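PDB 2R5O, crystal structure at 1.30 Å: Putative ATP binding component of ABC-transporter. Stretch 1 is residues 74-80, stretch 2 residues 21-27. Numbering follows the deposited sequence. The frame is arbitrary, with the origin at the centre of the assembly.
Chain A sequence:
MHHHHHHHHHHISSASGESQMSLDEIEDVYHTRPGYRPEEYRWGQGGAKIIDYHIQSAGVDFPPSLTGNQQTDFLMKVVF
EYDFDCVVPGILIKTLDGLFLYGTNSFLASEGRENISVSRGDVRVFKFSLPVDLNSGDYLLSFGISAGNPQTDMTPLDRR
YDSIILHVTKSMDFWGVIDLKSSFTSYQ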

ATOM      1  N   PHE A  74      11.468  -8.851   9.229  1.00 14.37           N
ATOM      2  CA  PHE A  74      11.433  -8.123  10.480  1.00 14.68           C
ATOM      3  C   PHE A  74      11.325  -9.157  11.585  1.00 14.58           C
ATOM      4  O   PHE A  74      10.279  -9.811  11.729  1.00 15.31           O
ATOM      5  CB  PHE A  74      10.210  -7.201  10.506  1.00 15.04           C
ATOM      6  CG  PHE A  74      10.229  -6.137   9.434  1.00 14.64           C
ATOM      7  CD1 PHE A  74      10.912  -4.955   9.616  1.00 14.65           C
ATOM      8  CD2 PHE A  74       9.554  -6.314   8.227  1.00 15.60           C
ATOM      9  CE1 PHE A  74      10.898  -3.979   8.642  1.00 15.26           C
ATOM     10  CE2 PHE A  74       9.575  -5.346   7.284  1.00 15.76           C
ATOM     11  CZ  PHE A  74      10.234  -4.165   7.497  1.00 15.30           C
ATOM     12  N   LEU A  75      12.403  -9.349  12.333  1.00 14.56           N
ATOM     13  CA  LEU A  75      12.500 -10.386  13.364  1.00 15.02           C
ATOM     14  C   LEU A  75      12.557  -9.765  14.742  1.00 14.78           C
ATOM     15  O   LEU A  75      13.234  -8.745  14.946  1.00 14.67           O
ATOM     16  CB  LEU A  75      13.748 -11.260  13.171  1.00 15.53           C
ATOM     17  CG  LEU A  75      13.802 -12.013  11.839  1.00 16.39           C
ATOM     18  CD1 LEU A  75      14.563 -11.239  10.773  1.00 17.35           C
ATOM     19  CD2 LEU A  75      14.366 -13.407  12.027  1.00 20.88           C
ATOM     20  N   MET A  76      11.873 -10.389  15.692  1.00 14.90           N
ATOM     21  CA  MET A  76      11.903  -9.963  17.082  1.00 15.46           C
ATOM     22  C   MET A  76      12.185 -11.160  17.980  1.00 14.92           C
ATOM     23  O   MET A  76      11.669 -12.243  17.739  1.00 16.25           O
ATOM     24  CB  MET A  76      10.582  -9.268  17.480  1.00 15.90           C
ATOM     25  CG  MET A  76       9.308 -10.018  17.046  1.00 17.15           C
ATOM     26  SD  MET A  76       7.733  -9.300  17.555  1.00 16.79           S
ATOM     27  CE  MET A  76       7.783  -9.831  19.212  1.00 17.12           C
ATOM     28  N   LYS A  77      13.005 -10.956  19.012  1.00 15.28           N
ATOM     29  CA  LYS A  77      13.356 -11.998  19.969  1.00 15.15           C
ATOM     30  C   LYS A  77      12.721 -11.662  21.306  1.00 15.31           C
ATOM     31  O   LYS A  77      12.827 -10.530  21.790  1.00 14.91           O
ATOM     32  CB  LYS A  77      14.863 -12.085  20.129  1.00 15.88           C
ATOM     33  CG  LYS A  77      15.283 -13.210  21.069  1.00 17.96           C
ATOM     34  CD  LYS A  77      16.784 -13.509  21.040  1.00 19.90           C
ATOM     35  CE  LYS A  77      17.564 -12.472  21.787  1.00 23.41           C
ATOM     36  NZ  LYS A  77      18.970 -12.918  22.117  1.00 22.39           N
ATOM     37  N   VAL A  78      12.069 -12.651  21.903  1.00 15.03           N
ATOM     38  CA  VAL A  78      11.306 -12.470  23.142  1.00 14.62           C
ATOM     39  C   VAL A  78      11.729 -13.509  24.171  1.00 14.44           C
ATOM     40  O   VAL A  78      11.868 -14.697  23.835  1.00 15.23           O
ATOM     41  CB  VAL A  78       9.797 -12.640  22.904  1.00 15.54           C
ATOM     42  CG1 VAL A  78       9.009 -12.353  24.185  1.00 16.09           C
ATOM     43  CG2 VAL A  78       9.342 -11.741  21.767  1.00 16.11           C
ATOM     44  N   VAL A  79      11.875 -13.076  25.427  1.00 14.40           N
ATOM     45  CA  VAL A  79      12.016 -13.994  26.557  1.00 14.83           C
ATOM     46  C   VAL A  79      10.730 -13.964  27.376  1.00 15.41           C
ATOM     47  O   VAL A  79      10.210 -12.902  27.677  1.00 15.78           O
ATOM     48  CB  VAL A  79      13.278 -13.683  27.419  1.00 15.32           C
ATOM     49  CG1 VAL A  79      13.291 -12.261  28.020  1.00 16.23           C
ATOM     50  CG2 VAL A  79      13.418 -14.711  28.550  1.00 15.61           C
ATOM     51  N   PHE A  80      10.211 -15.147  27.701  1.00 15.93           N
ATOM     52  CA  PHE A  80       8.952 -15.307  28.433  1.00 16.15           C
ATOM     53  C   PHE A  80       9.225 -15.653  29.884  1.00 16.65           C
ATOM     54  O   PHE A  80      10.030 -16.529  30.168  1.00 16.83           O
ATOM     55  CB  PHE A  80       8.100 -16.374  27.759  1.00 15.94           C
ATOM     56  CG  PHE A  80       7.690 -15.980  26.364  1.00 15.69           C
ATOM     57  CD1 PHE A  80       6.542 -15.219  26.160  1.00 15.00           C
ATOM     58  CD2 PHE A  80       8.466 -16.306  25.279  1.00 15.97           C
ATOM     59  CE1 PHE A  80       6.170 -14.827  24.896  1.00 14.86           C
ATOM     60  CE2 PHE A  80       8.097 -15.916  24.008  1.00 16.02           C
ATOM     61  CZ  PHE A  80       6.939 -15.184  23.817  1.00 15.24           C
TER
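Stretch 2 (21-27) MSLDEIE

A lysine that is buried rather than solvated must have its ammonium group paid for in hydrogen bonds, and an irregular segment of backbone can supply carbonyl acceptors for it. The packing of residues 21-27 on the strand 74-80 is a compact example. The two segments are far apart in sequence, since any two residues that touch are at least 52 positions apart, and together they bury a modest 366 Å².

Stretch 1 is extended throughout, with phi and psi values typical of a beta strand, so its side chains alternate. Leu75, Lys77 and Val79 direct their CA-to-CB bonds toward stretch 2, whereas that of Met76 points away and Phe74, Val78 and Phe80 are out of reach. Stretch 2 forms no regular helix or strand. Its central feature is a type I beta turn from Ser22 to Glu25, with Leu23 (-71/-16) and Asp24 (-92/9) at the corner positions. The two chains nevertheless advance in the same general sense: Met21 lies nearest Lys77, with their CA atoms 7.4 Å apart, and Ile26 lies nearest Val79, CA to CA 6.6 Å. At such spacings the contact depends on side chains that span the gap, Lys77 from the strand and Met21 from stretch 2, and no hydrogen bond joins the two backbones.

Lys77 is the centre of the arrangement. With 118 Å² covered by stretch 2, it contributes more area than any other residue of the pair. Its chain runs t, t, p, t, and the single bend at chi3 still leaves it long enough to bring NZ to the turn. There NZ donates to Ser22 O at 2.6 Å and to Glu25 O at 2.9 Å. These carbonyls belong to the first and last residues of the turn, so one ammonium group bridges its two ends. A third partner is water 1, which accepts from Lys77 NZ at 3.1 Å and donates to Glu27 O at 2.7 Å, extending the network to a third carbonyl of stretch 2. Three acceptors thus surround NZ, two backbone oxygens and one water, and the carboxylate of Glu25 is not among them: its side chain approaches NZ through CB, at 4.0 Å.

The turn's own hydrogen bonds are comparatively slack. Glu25 N donates to Ser22 O at 3.4 Å, a weak bond, and Asp24 N makes another weak one to Ser22 OG, also 3.4 Å. Ser22 O therefore accepts twice, and its bond from the lysine is much the shorter.

Apolar contacts flank this polar site along the strand. On the Leu75 side, Met21 extends its thioether in toward the strand, placing CE 3.8 Å from Leu75 CB and SD 4.0 Å from Lys77 CB, so that it covers the aliphatic base of the lysine. Toward the other end, Val79 CG2 meets Ile26 CG2 at 4.0 Å. The principle is general: a thioether packs against the base of the lysine side chain, while backbone carbonyls and a water satisfy its charged tip.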

ATOM      1  N   MET A  21      20.177 -13.949  15.820  1.00 32.64           N
ATOM      2  CA  MET A  21      20.006 -13.619  17.268  1.00 32.40           C
ATOM      3  C   MET A  21      20.063 -14.883  18.121  1.00 33.14           C
ATOM      4  O   MET A  21      19.340 -15.850  17.864  1.00 33.69           O
ATOM      5  CB  MET A  21      18.679 -12.894  17.493  1.00 31.85           C
ATOM      6  CG  MET A  21      18.597 -11.536  16.809  1.00 29.77           C
ATOM      7  SD  MET A  21      17.036 -10.698  17.103  1.00 25.29           S
ATOM      8  CE  MET A  21      15.937 -11.742  16.179  1.00 25.97           C
ATOM      9  N   SER A  22      20.928 -14.869  19.133  1.00 33.68           N
ATOM     10  CA  SER A  22      21.153 -16.034  19.987  1.00 33.77           C
ATOM     11  C   SER A  22      20.005 -16.304  20.966  1.00 33.85           C
ATOM     12  O   SER A  22      19.642 -15.442  21.767  1.00 33.44           O
ATOM     13  CB  SER A  22      22.447 -15.855  20.778  1.00 33.95           C
ATOM     14  OG  SER A  22      22.764 -17.034  21.498  1.00 34.59           O
ATOM     15  N   LEU A  23      19.463 -17.520  20.919  1.00 34.06           N
ATOM     16  CA  LEU A  23      18.430 -17.957  21.864  1.00 34.17           C
ATOM     17  C   LEU A  23      18.974 -18.178  23.278  1.00 34.19           C
ATOM     18  O   LEU A  23      18.205 -18.276  24.236  1.00 34.43           O
ATOM     19  CB  LEU A  23      17.772 -19.250  21.374  1.00 34.17           C
ATOM     20  CG  LEU A  23      17.078 -19.206  20.012  1.00 34.15           C
ATOM     21  CD1 LEU A  23      16.555 -20.584  19.643  1.00 34.81           C
ATOM     22  CD2 LEU A  23      15.951 -18.184  20.011  1.00 33.53           C
ATOM     23  N   ASP A  24      20.296 -18.279  23.409  1.00 34.06           N
ATOM     24  CA  ASP A  24      20.918 -18.490  24.710  1.00 34.10           C
ATOM     25  C   ASP A  24      21.313 -17.190  25.425  1.00 33.44           C
ATOM     26  O   ASP A  24      22.008 -17.239  26.447  1.00 34.25           O
ATOM     27  CB  ASP A  24      22.155 -19.381  24.551  1.00 34.04           C
ATOM     28  CG  ASP A  24      21.829 -20.759  23.980  1.00 35.71           C
ATOM     29  OD1 ASP A  24      22.847 -21.408  23.334  1.00 36.64           O
ATOM     30  OD2 ASP A  24      20.554 -21.196  24.135  1.00 37.01           O
ATOM     31  N   GLU A  25      20.888 -16.048  24.893  1.00 32.69           N
ATOM     32  CA  GLU A  25      21.155 -14.743  25.495  1.00 31.60           C
ATOM     33  C   GLU A  25      19.842 -14.022  25.772  1.00 29.71           C
ATOM     34  O   GLU A  25      18.973 -13.906  24.871  1.00 29.96           O
ATOM     35  CB  GLU A  25      22.034 -13.909  24.560  1.00 31.91           C
ATOM     36  CG  GLU A  25      23.396 -14.557  24.325  1.00 32.33           C
ATOM     37  CD  GLU A  25      24.306 -13.783  23.389  1.00 33.11           C
ATOM     38  OE1 GLU A  25      25.484 -14.185  23.256  1.00 33.71           O
ATOM     39  OE2 GLU A  25      23.861 -12.790  22.782  1.00 33.42           O
ATOM     40  N   ILE A  26      19.685 -13.531  27.002  1.00 27.62           N
ATOM     41  CA  ILE A  26      18.430 -12.876  27.394  1.00 25.93           C
ATOM     42  C   ILE A  26      18.556 -11.393  27.738  1.00 23.54           C
ATOM     43  O   ILE A  26      17.577 -10.794  28.177  1.00 22.77           O
ATOM     44  CB  ILE A  26      17.722 -13.612  28.566  1.00 26.41           C
ATOM     45  CG1 ILE A  26      18.547 -13.544  29.858  1.00 27.69           C
ATOM     46  CG2 ILE A  26      17.432 -15.062  28.179  1.00 27.60           C
ATOM     47  CD1 ILE A  26      17.721 -13.845  31.099  1.00 29.69           C
ATOM     48  N   GLU A  27      19.729 -10.800  27.523  1.00 21.34           N
ATOM     49  CA  GLU A  27      19.950  -9.375  27.808  1.00 20.03           C
ATOM     50  C   GLU A  27      19.103  -8.543  26.849  1.00 17.99           C
ATOM     51  O   GLU A  27      18.967  -8.891  25.684  1.00 18.02           O
ATOM     52  CB  GLU A  27      21.425  -9.009  27.611  1.00 20.19           C
ATOM     53  CG  GLU A  27      21.801  -7.580  27.975  1.00 23.08           C
ATOM     54  CD  GLU A  27      23.258  -7.256  27.667  1.00 27.02           C
ATOM     55  OE1 GLU A  27      23.619  -6.063  27.744  1.00 30.04           O
ATOM     56  OE2 GLU A  27      24.042  -8.183  27.338  1.00 28.53           O
TER
HETATM   57  O   HOH W   1      20.106 -10.843  24.180  1.00 26.31           O